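Local coordinates for protein aldehyde dehydrogenase (Burkholderia cenocepacia, PDB 4O6R) that probably oxidises aldehydes to the corresponding acids with NAD or NADP as coenzyme, and here holds adenosine monophosphate in a nucleotide pocket, at residues 14-19 / 54-59; 45-50 / 217-222; 260-265 / 445-450. One frame throughout, in Å; residues are numbered along the deposited sequence. Where two conformers were deposited one is given.

Contact 1 of 3, residues 14-19 / 54-59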
loop_
_atom_site.group_PDB
_atom_site.type_symbol
_atom_site.label_atom_id
_atom_site.label_comp_id
_atom_site.label_asym_id
_atom_site.label_seq_id
_atom_site.Cartn_x
_atom_site.Cartn_y
_atom_site.Cartn_z
ATOM N N PHE A 14 33.950 -4.506 16.961
ATOM C CA PHE A 14 33.995 -4.841 15.541
ATOM C C PHE A 14 33.768 -3.559 14.794
ATOM O O PHE A 14 32.671 -2.970 14.871
ATOM C CB PHE A 14 32.973 -5.877 15.151
ATOM C CG PHE A 14 33.165 -6.415 13.756
ATOM C CD1 PHE A 14 32.557 -5.813 12.662
ATOM C CD2 PHE A 14 33.967 -7.530 13.528
ATOM C CE1 PHE A 14 32.717 -6.318 11.385
ATOM C CE2 PHE A 14 34.126 -8.046 12.252
ATOM C CZ PHE A 14 33.509 -7.439 11.178
ATOM N N ILE A 15 34.809 -3.105 14.094
ATOM C CA ILE A 15 34.791 -1.809 13.454
ATOM C C ILE A 15 35.447 -1.950 12.094
ATOM O O ILE A 15 36.557 -2.493 11.964
ATOM C CB ILE A 15 35.530 -0.755 14.285
ATOM C CG1 ILE A 15 34.796 -0.512 15.573
ATOM C CG2 ILE A 15 35.697 0.558 13.534
ATOM C CD1 ILE A 15 35.461 0.486 16.456
ATOM N N ASP A 16 34.747 -1.461 11.084
ATOM C CA ASP A 16 35.252 -1.452 9.726
ATOM C C ASP A 16 35.747 -2.843 9.330
ATOM O O ASP A 16 36.799 -2.984 8.740
ATOM C CB ASP A 16 36.353 -0.394 9.569
ATOM C CG ASP A 16 36.439 0.160 8.155
ATOM O OD1 ASP A 16 35.551 -0.106 7.323
ATOM O OD2 ASP A 16 37.398 0.894 7.888
ATOM N N GLY A 17 34.954 -3.863 9.636
ATOM C CA GLY A 17 35.214 -5.206 9.124
ATOM C C GLY A 17 36.226 -6.003 9.911
ATOM O O GLY A 17 36.513 -7.128 9.540
ATOM N N ARG A 18 36.714 -5.453 11.023
ATOM C CA ARG A 18 37.797 -6.067 11.777
ATOM C C ARG A 18 37.470 -6.058 13.283
ATOM O O ARG A 18 36.846 -5.105 13.794
ATOM C CB ARG A 18 39.131 -5.316 11.489
ATOM N N PHE A 19 37.898 -7.115 13.992
ATOM C CA PHE A 19 37.830 -7.118 15.440
ATOM C C PHE A 19 39.019 -6.370 16.016
ATOM O O PHE A 19 40.150 -6.713 15.728
ATOM C CB PHE A 19 37.784 -8.535 16.003
ATOM C CG PHE A 19 36.435 -9.148 15.944
ATOM C CD1 PHE A 19 35.472 -8.803 16.869
ATOM C CD2 PHE A 19 36.119 -10.082 14.970
ATOM C CE1 PHE A 19 34.219 -9.377 16.839
ATOM C CE2 PHE A 19 34.859 -10.652 14.923
ATOM C CZ PHE A 19 33.912 -10.299 15.862
ATOM N N VAL A 54 31.349 5.193 13.549
ATOM C CA VAL A 54 30.532 6.047 12.713
ATOM C C VAL A 54 31.309 6.445 11.448
ATOM O O VAL A 54 30.756 6.431 10.363
ATOM C CB VAL A 54 30.012 7.284 13.469
ATOM C CG1 VAL A 54 29.296 8.247 12.528
ATOM C CG2 VAL A 54 29.077 6.874 14.605
ATOM N N ASP A 55 32.585 6.758 11.573
ATOM C CA ASP A 55 33.419 7.005 10.376
ATOM C C ASP A 55 33.369 5.834 9.379
ATOM O O ASP A 55 33.193 6.021 8.177
ATOM C CB ASP A 55 34.872 7.285 10.782
ATOM C CG ASP A 55 35.047 8.658 11.424
ATOM O OD1 ASP A 55 34.058 9.413 11.519
ATOM O OD2 ASP A 55 36.195 8.977 11.818
ATOM N N ALA A 56 33.536 4.623 9.885
ATOM C CA ALA A 56 33.493 3.425 9.028
ATOM C C ALA A 56 32.136 3.259 8.340
ATOM O O ALA A 56 32.067 2.999 7.143
ATOM C CB ALA A 56 33.826 2.190 9.848
ATOM N N ALA A 57 31.060 3.412 9.114
ATOM C CA ALA A 57 29.718 3.345 8.568
ATOM C C ALA A 57 29.449 4.443 7.543
ATOM O O ALA A 57 28.757 4.197 6.554
ATOM C CB ALA A 57 28.685 3.380 9.679
ATOM N N THR A 58 29.995 5.645 7.764
ATOM C CA THR A 58 29.835 6.729 6.826
ATOM C C THR A 58 30.521 6.414 5.492
ATOM O O THR A 58 29.943 6.581 4.411
ATOM C CB THR A 58 30.398 8.025 7.423
ATOM O OG1 THR A 58 29.678 8.326 8.623
ATOM C CG2 THR A 58 30.270 9.183 6.449
ATOM N N ARG A 59 31.772 5.955 5.568
ATOM C CA ARG A 59 32.501 5.547 4.353
ATOM C C ARG A 59 31.770 4.443 3.568
ATOM O O ARG A 59 31.789 4.428 2.345
ATOM C CB ARG A 59 33.913 5.064 4.720
ATOM C CG ARG A 59 34.808 6.191 5.223
ATOM C CD ARG A 59 36.269 5.774 5.270
ATOM N NE ARG A 59 36.495 4.645 6.179
ATOM C CZ ARG A 59 36.778 4.740 7.473
ATOM N NH1 ARG A 59 36.888 5.924 8.073
ATOM N NH2 ARG A 59 36.980 3.643 8.185
HETATM O O HOH W 1 34.416 1.798 5.912
#
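Asp16 occupies the turn of a beta hairpin with a two-residue loop, a type I' turn from Ile15 to Arg18, and presses that turn against Ala56 and Arg59 of helix 47-66. The turn is closed by a reciprocal pair of backbone bonds, Ile15 N to Arg18 O at 2.9 Å and Arg18 N to Ile15 O at 3.1 Å, which leave Asp16 and Gly17 at its apex, the Asp16 CB directed toward the helix. There Asp16 CB rests on Ala56 CB at 3.6 Å, and Ile15 CG2 adds a looser apolar touch to the same methyl. Beyond this seat the carboxylate reaches the guanidinium of Arg59, whose chain folds back at chi3 (-61°) across the helix surface. The resulting salt bridge runs from Arg59 NH2 to Asp16 OD2 at 2.8 Å. It lies almost in the guanidinium plane but meets the carboxylate oxygen from well above its own plane: one N-H to one oxygen, the planes 57° apart, rather than a flat paired bridge. The other oxygen works through water: one molecule donates to Asp16 OD1 (2.6 Å) and to Ala56 O (2.9 Å), tying the turn to the helix backbone as well. In the surrounding fold, Asn207 of strand 206-208 accepts from Asp16 N and packs beside Ala56, while Phe14 and Phe19 of the hairpin lie on helix 187-199.

Contact 2 of 3, residues 45-50 / 217-222. With AMP (adenosine monophosphate), chain E.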
loop_
_atom_site.group_PDB
_atom_site.type_symbol
_atom_site.label_atom_id
_atom_site.label_comp_id
_atom_site.label_asym_id
_atom_site.label_seq_id
_atom_site.Cartn_x
_atom_site.Cartn_y
_atom_site.Cartn_z
ATOM N N ALA A 45 34.203 0.022 24.570
ATOM C CA ALA A 45 34.156 1.192 23.689
ATOM C C ALA A 45 33.871 2.461 24.464
ATOM O O ALA A 45 33.005 2.485 25.352
ATOM C CB ALA A 45 33.105 0.998 22.601
ATOM N N THR A 46 34.586 3.521 24.105
ATOM C CA THR A 46 34.306 4.876 24.584
ATOM C C THR A 46 34.041 5.748 23.366
ATOM O O THR A 46 33.937 5.238 22.242
ATOM C CB THR A 46 35.485 5.434 25.391
ATOM O OG1 THR A 46 36.659 5.579 24.538
ATOM C CG2 THR A 46 35.776 4.533 26.540
ATOM N N ALA A 47 33.930 7.051 23.582
ATOM C CA ALA A 47 33.551 7.984 22.522
ATOM C C ALA A 47 34.444 7.898 21.291
ATOM O O ALA A 47 33.957 7.907 20.166
ATOM C CB ALA A 47 33.552 9.399 23.070
ATOM N N ALA A 48 35.750 7.780 21.496
ATOM C CA ALA A 48 36.678 7.683 20.366
ATOM C C ALA A 48 36.388 6.461 19.491
ATOM O O ALA A 48 36.579 6.500 18.275
ATOM C CB ALA A 48 38.114 7.653 20.865
ATOM N N ASP A 49 35.917 5.380 20.098
ATOM C CA ASP A 49 35.608 4.166 19.347
ATOM C C ASP A 49 34.301 4.315 18.599
ATOM O O ASP A 49 34.174 3.896 17.455
ATOM C CB ASP A 49 35.506 2.972 20.284
ATOM C CG ASP A 49 36.811 2.707 21.028
ATOM O OD1 ASP A 49 37.814 2.328 20.364
ATOM O OD2 ASP A 49 36.822 2.906 22.265
ATOM N N VAL A 50 33.326 4.930 19.250
ATOM C CA VAL A 50 32.103 5.290 18.551
ATOM C C VAL A 50 32.413 6.163 17.332
ATOM O O VAL A 50 31.854 5.950 16.252
ATOM C CB VAL A 50 31.101 5.994 19.478
ATOM C CG1 VAL A 50 29.926 6.525 18.682
ATOM C CG2 VAL A 50 30.638 5.019 20.542
ATOM N N GLY A 217 27.346 4.831 24.636
ATOM C CA GLY A 217 25.932 5.079 24.329
ATOM C C GLY A 217 25.643 6.557 24.165
ATOM O O GLY A 217 24.976 6.961 23.220
ATOM N N GLN A 218 26.148 7.366 25.083
ATOM C CA GLN A 218 25.910 8.817 25.055
ATOM C C GLN A 218 26.543 9.430 23.793
ATOM O O GLN A 218 25.946 10.282 23.144
ATOM C CB GLN A 218 26.481 9.474 26.311
ATOM C CG GLN A 218 26.152 10.931 26.489
ATOM C CD GLN A 218 24.695 11.165 26.825
ATOM O OE1 GLN A 218 24.052 10.347 27.503
ATOM N NE2 GLN A 218 24.155 12.292 26.349
ATOM N N ARG A 219 27.735 8.981 23.427
ATOM C CA ARG A 219 28.372 9.534 22.245
ATOM C C ARG A 219 27.577 9.162 20.984
ATOM O O ARG A 219 27.373 10.001 20.102
ATOM C CB ARG A 219 29.829 9.076 22.114
ATOM C CG ARG A 219 30.548 9.600 20.881
ATOM C CD ARG A 219 30.462 11.117 20.727
ATOM N NE ARG A 219 31.180 11.555 19.538
ATOM C CZ ARG A 219 31.042 12.734 18.954
ATOM N NH1 ARG A 219 30.218 13.648 19.443
ATOM N NH2 ARG A 219 31.733 13.003 17.855
ATOM N N LEU A 220 27.161 7.898 20.897
ATOM C CA LEU A 220 26.354 7.429 19.757
ATOM C C LEU A 220 25.082 8.300 19.579
ATOM O O LEU A 220 24.777 8.756 18.476
ATOM C CB LEU A 220 25.972 5.945 19.943
ATOM C CG LEU A 220 25.311 5.249 18.742
ATOM C CD1 LEU A 220 26.099 5.457 17.443
ATOM C CD2 LEU A 220 25.184 3.752 19.024
ATOM N N ALA A 221 24.354 8.531 20.668
ATOM C CA ALA A 221 23.131 9.353 20.630
ATOM C C ALA A 221 23.417 10.800 20.236
ATOM O O ALA A 221 22.589 11.419 19.572
ATOM C CB ALA A 221 22.405 9.295 21.966
ATOM N N GLU A 222 24.570 11.344 20.655
ATOM C CA GLU A 222 24.946 12.733 20.337
ATOM C C GLU A 222 25.619 12.907 18.996
ATOM O O GLU A 222 25.785 14.019 18.544
ATOM C CB GLU A 222 25.905 13.291 21.384
ATOM C CG GLU A 222 25.264 13.476 22.734
ATOM C CD GLU A 222 26.238 13.817 23.856
ATOM O OE1 GLU A 222 27.472 13.837 23.638
ATOM O OE2 GLU A 222 25.741 14.001 24.985
HETATM P P AMP E . 18.887 1.352 30.463
HETATM O O1P AMP E . 17.520 1.651 29.952
HETATM O O2P AMP E . 19.609 2.620 30.970
HETATM O O3P AMP E . 18.920 0.126 31.393
HETATM O "O5'" AMP E . 19.832 0.847 29.207
HETATM C "C5'" AMP E . 19.517 0.049 28.033
HETATM C "C4'" AMP E . 20.698 0.229 27.033
HETATM O "O4'" AMP E . 21.022 1.632 26.959
HETATM C "C3'" AMP E . 22.031 -0.452 27.374
HETATM O "O3'" AMP E . 22.754 -0.998 26.224
HETATM C "C2'" AMP E . 22.803 0.674 28.084
HETATM O "O2'" AMP E . 24.240 0.531 28.156
HETATM C "C1'" AMP E . 22.370 1.925 27.324
HETATM N N9 AMP E . 22.489 3.224 28.072
HETATM C C8 AMP E . 22.535 3.422 29.423
HETATM N N7 AMP E . 22.684 4.755 29.718
HETATM C C5 AMP E . 22.726 5.451 28.548
HETATM C C6 AMP E . 22.847 6.873 28.107
HETATM N N6 AMP E . 22.966 7.879 28.984
HETATM N N1 AMP E . 22.838 7.179 26.797
HETATM C C2 AMP E . 22.726 6.198 25.888
HETATM N N3 AMP E . 22.626 4.888 26.206
HETATM C C4 AMP E . 22.610 4.437 27.478
#
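Two backbone amides grip the carbonyl oxygen of Thr46, Asp49 N at 2.9 Å and Val50 N at 3.1 Å, starting the helix whose first turn sets Ala47 and Val50 against Arg219 and Leu220. Asp49, at N3, secures this start from the side chain: its OD2 uses the anti lone pair to accept from the N-cap amide, Thr46 N, at 3.0 Å, nearly straight, as in one half of a capping box, without the reciprocal bond from the Thr46 side chain. The meeting itself is apolar. Ala47 CB touches Arg219 CG at 3.7 Å, and Val50 CG1 bears on the same carbon at 3.8 Å, so the base of the arginine lies against both residues. With CG anti to the backbone N (chi1 179°) and a bend at chi2 (53°), the Arg219 chain lays its methylenes on helix 47-66 and delivers NE to a salt bridge with Asp51 of that helix. Val50 CG1 also packs more loosely on Leu220 CD1. From another side of helix 213-222, Gln218 addresses the ligand. Its OE1 accepts from AMP N6 at 3.1 Å while its NE2 donates to Glu222 OE2 at 2.7 Å, a pair of bonds that fixes which way round the amide sits. Gly217, lacking a side chain, lets the adenine come close, with its C 3.4 Å from AMP C2. A short helix after a strand, supporting the adenine, fits the Rossmann-type coenzyme domain of aldehyde dehydrogenases; AMP probably marks the adenosine end of the coenzyme site.

Contact 3 of 3, residues 260-265 / 445-450. With NO3 (nitrate ion), chain N; NO3 (nitrate ion), chain F.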
loop_
_atom_site.group_PDB
_atom_site.type_symbol
_atom_site.label_atom_id
_atom_site.label_comp_id
_atom_site.label_asym_id
_atom_site.label_seq_id
_atom_site.Cartn_x
_atom_site.Cartn_y
_atom_site.Cartn_z
ATOM N N GLY A 260 2.371 -4.696 31.424
ATOM C CA GLY A 260 1.320 -5.345 30.656
ATOM C C GLY A 260 0.195 -5.961 31.482
ATOM O O GLY A 260 0.462 -6.771 32.388
ATOM N N ALA A 261 -1.052 -5.560 31.204
ATOM C CA ALA A 261 -2.191 -6.258 31.779
ATOM C C ALA A 261 -2.458 -7.546 31.012
ATOM O O ALA A 261 -2.364 -7.591 29.765
ATOM C CB ALA A 261 -3.429 -5.384 31.747
ATOM N N ASN A 262 -2.805 -8.578 31.756
ATOM C CA ASN A 262 -3.214 -9.878 31.202
ATOM C C ASN A 262 -4.538 -10.203 31.867
ATOM O O ASN A 262 -4.549 -10.589 33.028
ATOM C CB ASN A 262 -2.134 -10.900 31.522
ATOM C CG ASN A 262 -2.424 -12.268 30.936
ATOM O OD1 ASN A 262 -3.293 -12.419 30.083
ATOM N ND2 ASN A 262 -1.675 -13.274 31.389
ATOM N N ILE A 263 -5.651 -9.928 31.175
ATOM C CA ILE A 263 -6.970 -9.891 31.777
ATOM C C ILE A 263 -7.688 -11.214 31.502
ATOM O O ILE A 263 -7.772 -11.652 30.360
ATOM C CB ILE A 263 -7.824 -8.737 31.185
ATOM C CG1 ILE A 263 -7.085 -7.404 31.242
ATOM C CG2 ILE A 263 -9.162 -8.625 31.900
ATOM C CD1 ILE A 263 -7.695 -6.300 30.391
ATOM N N VAL A 264 -8.198 -11.848 32.550
ATOM C CA VAL A 264 -8.912 -13.094 32.413
ATOM C C VAL A 264 -10.369 -12.883 32.808
ATOM O O VAL A 264 -10.713 -12.642 33.979
ATOM C CB VAL A 264 -8.253 -14.205 33.252
ATOM C CG1 VAL A 264 -8.957 -15.540 33.081
ATOM C CG2 VAL A 264 -6.781 -14.308 32.884
ATOM N N PHE A 265 -11.233 -13.015 31.817
ATOM C CA PHE A 265 -12.658 -12.904 32.017
ATOM C C PHE A 265 -13.278 -14.220 32.498
ATOM O O PHE A 265 -12.666 -15.290 32.432
ATOM C CB PHE A 265 -13.332 -12.404 30.742
ATOM C CG PHE A 265 -13.111 -10.953 30.492
ATOM C CD1 PHE A 265 -13.946 -10.002 31.063
ATOM C CD2 PHE A 265 -12.041 -10.526 29.721
ATOM C CE1 PHE A 265 -13.710 -8.646 30.857
ATOM C CE2 PHE A 265 -11.811 -9.183 29.492
ATOM C CZ PHE A 265 -12.641 -8.231 30.070
ATOM N N ASN A 445 -6.595 -14.372 23.829
ATOM C CA ASN A 445 -6.443 -15.818 24.018
ATOM C C ASN A 445 -5.042 -16.353 23.694
ATOM O O ASN A 445 -4.861 -17.517 23.280
ATOM C CB ASN A 445 -7.571 -16.569 23.286
ATOM C CG ASN A 445 -8.927 -16.375 23.971
ATOM O OD1 ASN A 445 -9.005 -16.024 25.150
ATOM N ND2 ASN A 445 -10.003 -16.578 23.221
ATOM N N CYS A 446 -4.053 -15.490 23.914
ATOM C CA CYS A 446 -2.637 -15.789 23.698
ATOM C C CYS A 446 -1.897 -14.639 24.365
ATOM O O CYS A 446 -2.517 -13.722 24.899
ATOM C CB CYS A 446 -2.296 -15.911 22.212
ATOM S SG CYS A 446 -2.644 -14.447 21.180
ATOM N N TYR A 447 -0.583 -14.710 24.395
ATOM C CA TYR A 447 0.220 -13.606 24.923
ATOM C C TYR A 447 1.619 -13.655 24.339
ATOM O O TYR A 447 2.147 -14.720 24.054
ATOM C CB TYR A 447 0.278 -13.616 26.452
ATOM C CG TYR A 447 0.212 -12.231 27.077
ATOM C CD1 TYR A 447 -1.008 -11.628 27.356
ATOM C CD2 TYR A 447 1.365 -11.543 27.409
ATOM C CE1 TYR A 447 -1.077 -10.358 27.943
ATOM C CE2 TYR A 447 1.319 -10.284 28.000
ATOM C CZ TYR A 447 0.104 -9.686 28.255
ATOM O OH TYR A 447 0.084 -8.463 28.862
ATOM N N LYS A 448 2.218 -12.483 24.189
ATOM C CA LYS A 448 3.565 -12.339 23.656
ATOM C C LYS A 448 3.752 -13.010 22.293
ATOM O O LYS A 448 4.776 -13.645 22.046
ATOM C CB LYS A 448 4.631 -12.852 24.630
ATOM C CG LYS A 448 4.551 -12.299 26.020
ATOM C CD LYS A 448 5.889 -12.260 26.759
ATOM C CE LYS A 448 6.560 -13.615 26.873
ATOM N NZ LYS A 448 7.994 -13.381 27.249
ATOM N N ARG A 449 2.756 -12.932 21.415
ATOM C CA ARG A 449 2.984 -13.378 20.066
ATOM C C ARG A 449 3.722 -12.263 19.325
ATOM O O ARG A 449 3.250 -11.133 19.272
ATOM C CB ARG A 449 1.695 -13.734 19.322
ATOM C CG ARG A 449 0.780 -14.713 20.062
ATOM C CD ARG A 449 1.489 -16.023 20.331
ATOM N NE ARG A 449 1.902 -16.681 19.112
ATOM C CZ ARG A 449 2.354 -17.938 19.050
ATOM N NH1 ARG A 449 2.477 -18.670 20.151
ATOM N NH2 ARG A 449 2.694 -18.472 17.875
ATOM N N VAL A 450 4.874 -12.642 18.784
ATOM C CA VAL A 450 5.710 -11.725 17.996
ATOM C C VAL A 450 6.036 -12.375 16.653
ATOM O O VAL A 450 6.298 -13.596 16.559
ATOM C CB VAL A 450 6.973 -11.264 18.763
ATOM C CG1 VAL A 450 6.598 -10.466 19.995
ATOM C CG2 VAL A 450 7.839 -12.437 19.165
HETATM N N NO3 N . 2.673 -15.842 15.712
HETATM O O1 NO3 N . 1.597 -16.287 16.082
HETATM O O2 NO3 N . 2.930 -15.737 14.343
HETATM O O3 NO3 N . 3.600 -15.451 16.679
HETATM N N NO3 F . 9.201 -12.088 24.273
HETATM O O1 NO3 F . 9.489 -11.487 23.234
HETATM O O2 NO3 F . 9.135 -13.470 24.316
HETATM O O3 NO3 F . 8.951 -11.396 25.453
#
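An unusual chi1 of -141° at Tyr447, well away from the usual staggered values, swings the phenol toward the backbone of strand 261-264, while Asn262, with CG anti to its own N (chi1 -177°), brings its amide slantwise against the ring. The phenol ends in a hydrogen bond: Tyr447 OH donates to Ala261 O at 2.8 Å. The oxygen lies at the edge of the ring, near its plane, whereas the hydroxyl stands above the carbonyl plane, 66° out of it. Next to this bond Gly260 C comes within 3.6 Å of Tyr447 OH; the glycine, without a side chain, gives the hydroxyl room at the strand's start. Asn262 meets the CD1-CE1 side of the ring, CB 3.8 Å from Tyr447 CE1 and OD1 3.6 Å from Tyr447 CD1. That oxygen is not left to the ring alone, for Trp423 NE1 donates to it. Farther along the loop two nitrates, both probably from the crystallisation liquor, meet the charged residues. Lys448 NZ, which also bonds to His283, holds one at O3 (2.8 Å). Arg449 meets the other near its guanidinium plane, with NH2 3.0 Å and NE 3.1 Å from O1. By family, the seven-stranded sheet probably belongs to the catalytic domain of the aldehyde dehydrogenase fold; strand 261-264 lies inside it, between strands 294-298 and 421-423. The loop after strand 441-444 is thus tied to an inner strand by a neutral donor-acceptor pair, which satisfies the buried phenol hydroxyl without bringing in a charge, whereas the charge of Arg449 goes into a salt bridge with Asp135 of the second subunit.

Contacts 1 and 2 are neighbours, their centres about 13 Å apart, and share helix 47-66: its first turn packs on helix 213-222, and the next turns carry the N-terminal hairpin. They touch directly where Ile15 CD1 lies 3.8 Å from Asp49 O. Only contact 2 reaches the nucleotide pocket, where the Leu220 side chain is about 4 Å from that of Lys180, an AMP-binding residue; in contact 1 the side chain of Ile15 is about 11 Å from that of Lys180. Contact 3 stands apart, across the chain's centre, with centres about 42 Å from contact 1 and 38 Å from contact 2, joining a different sheet to a loop near the second subunit.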